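Alpha/beta hydrolase (Enterobacter asburiae, PDB 6KMO) is an esterase or lipase of the alpha/beta hydrolase family that probably cleaves carboxylic ester bonds by means of a serine nucleophile. Local coordinates at residues P70-K76 against L87-E93. The protein carries 2 engineered substitutions. Residue numbers count along the deposited sequence, not the author numbering.
Sequences PAQVSEK and LKIVKPE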
# COMPACT_ATOMS: atom_id res chain seq x y z
N PRO A 70 17.30 10.72 -11.95
CA PRO A 70 17.79 12.09 -11.80
C PRO A 70 17.34 12.75 -10.50
O PRO A 70 16.18 12.68 -10.11
CB PRO A 70 17.19 12.81 -13.02
CG PRO A 70 17.00 11.73 -14.03
CD PRO A 70 16.62 10.51 -13.24
N ALA A 71 18.29 13.44 -9.86
CA ALA A 71 18.07 14.20 -8.64
C ALA A 71 19.30 15.06 -8.41
O ALA A 71 20.36 14.83 -9.01
CB ALA A 71 17.86 13.28 -7.43
N GLN A 72 19.17 16.04 -7.53
CA GLN A 72 20.27 16.90 -7.11
C GLN A 72 20.75 16.47 -5.73
O GLN A 72 19.93 16.29 -4.82
CB GLN A 72 19.80 18.34 -6.98
CG GLN A 72 19.22 19.01 -8.19
CD GLN A 72 18.66 20.39 -7.84
OE1 GLN A 72 18.93 20.93 -6.77
NE2 GLN A 72 17.88 20.95 -8.75
N VAL A 73 22.06 16.33 -5.56
CA VAL A 73 22.64 15.93 -4.28
C VAL A 73 23.65 16.98 -3.83
O VAL A 73 24.50 17.43 -4.63
CB VAL A 73 23.29 14.54 -4.36
CG1 VAL A 73 23.88 14.18 -3.01
CG2 VAL A 73 22.28 13.50 -4.81
N SER A 74 23.57 17.37 -2.57
CA SER A 74 24.53 18.27 -1.96
C SER A 74 24.85 17.79 -0.55
O SER A 74 24.28 16.81 -0.06
CB SER A 74 24.01 19.71 -1.95
OG SER A 74 22.82 19.83 -1.20
N GLU A 75 25.78 18.48 0.11
CA GLU A 75 26.28 18.07 1.40
C GLU A 75 26.40 19.27 2.32
O GLU A 75 26.61 20.40 1.87
CB GLU A 75 27.64 17.39 1.26
CG GLU A 75 28.21 16.89 2.57
CD GLU A 75 29.51 16.13 2.38
OE1 GLU A 75 30.44 16.32 3.20
OE2 GLU A 75 29.61 15.36 1.40
N LYS A 76 26.23 19.02 3.61
CA LYS A 76 26.44 20.05 4.61
C LYS A 76 26.82 19.37 5.91
O LYS A 76 26.19 18.38 6.30
CB LYS A 76 25.17 20.86 4.84
CG LYS A 76 25.34 22.00 5.86
CD LYS A 76 24.46 23.20 5.49
CE LYS A 76 24.56 24.31 6.51
NZ LYS A 76 25.66 25.26 6.20
N LEU A 87 25.46 15.76 6.75
CA LEU A 87 24.17 15.59 6.09
C LEU A 87 24.38 15.46 4.59
O LEU A 87 25.27 16.10 4.01
CB LEU A 87 23.27 16.79 6.32
CG LEU A 87 23.13 17.25 7.76
CD1 LEU A 87 22.27 18.50 7.88
CD2 LEU A 87 22.54 16.13 8.64
N LYS A 88 23.55 14.66 3.94
CA LYS A 88 23.44 14.65 2.49
C LYS A 88 22.03 15.07 2.15
O LYS A 88 21.07 14.53 2.71
CB LYS A 88 23.74 13.27 1.90
CG LYS A 88 25.18 12.80 2.13
CD LYS A 88 26.17 13.61 1.31
CE LYS A 88 26.42 12.96 -0.02
NZ LYS A 88 27.62 13.53 -0.71
N ILE A 89 21.88 16.05 1.26
CA ILE A 89 20.59 16.64 0.93
C ILE A 89 20.26 16.28 -0.51
O ILE A 89 21.07 16.51 -1.41
CB ILE A 89 20.61 18.17 1.14
CG1 ILE A 89 20.98 18.49 2.60
CG2 ILE A 89 19.26 18.78 0.83
CD1 ILE A 89 22.31 19.10 2.77
N VAL A 90 19.10 15.69 -0.72
CA VAL A 90 18.68 15.22 -2.04
C VAL A 90 17.39 15.94 -2.41
O VAL A 90 16.45 15.97 -1.61
CB VAL A 90 18.50 13.69 -2.07
CG1 VAL A 90 18.17 13.22 -3.47
CG2 VAL A 90 19.75 12.99 -1.54
N LYS A 91 17.36 16.54 -3.59
CA LYS A 91 16.21 17.29 -4.07
C LYS A 91 15.84 16.85 -5.47
O LYS A 91 16.66 16.27 -6.19
CB LYS A 91 16.54 18.79 -4.08
CG LYS A 91 16.85 19.37 -2.73
CD LYS A 91 17.14 20.86 -2.82
CE LYS A 91 17.59 21.38 -1.47
NZ LYS A 91 17.83 22.86 -1.50
N PRO A 92 14.60 17.11 -5.89
CA PRO A 92 14.21 16.81 -7.27
C PRO A 92 15.12 17.55 -8.24
O PRO A 92 15.63 18.63 -7.94
CB PRO A 92 12.76 17.31 -7.35
CG PRO A 92 12.28 17.29 -5.92
CD PRO A 92 13.48 17.67 -5.11
N GLU A 93 15.27 16.95 -9.43
CA GLU A 93 16.27 17.40 -10.39
C GLU A 93 16.09 18.86 -10.74
O GLU A 93 17.07 19.59 -10.91
CB GLU A 93 16.18 16.54 -11.65
CG GLU A 93 17.02 17.02 -12.83
CD GLU A 93 16.78 16.21 -14.09
OE1 GLU A 93 17.72 16.09 -14.90
OE2 GLU A 93 15.65 15.71 -14.28
O HOH W 1 14.21 14.68 -9.93
O HOH W 2 20.58 19.05 -2.84
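Within these segments the pairing starts at Leu87, opposite Lys76: Leu87 N gives a 2.8 Å hydrogen bond to Lys76 O, and Leu87 O accepts one of 3.1 Å from Lys76 N. Its aliphatic side chain fills an apolar space between Val134 and Ala156. Lys88, on the other face of the sheet, curls its long chain back so that NZ lies 3.4 Å from Glu75 OE2, a loose salt bridge suited to an accessible edge. Ile89 returns to the face of Leu87, with CD1 3.9 Å from Lys76 CB; Ile89 N donates to Ser74 O (2.8 Å), Ile89 O accepts from Ser74 N (2.9 Å), and a water links Ile89 O to OG of Ser74, a small polar residue suited to this exposed place. Beta-branched Val90 suits an extended strand; its CG1 lies 4.0 Å from Ala71 CB and its CG2 4.2 Å from Val73 CG2. Lys91 N donates to Gln72 O and Lys91 O accepts from Gln72 N, both at 2.9 Å; its long chain carries NZ to the Ile167 carbonyl. Pro92, lacking an N-H, cannot continue the bonding of Lys88 and Val90 to strand 132-136. Gln72 NE2 caps carbonyls beyond, hydrogen-bonding Glu93 O (2.7 Å) and Ala95 O. This antiparallel hairpin supplies the first two strands of the classic eight-stranded alpha/beta hydrolase fold.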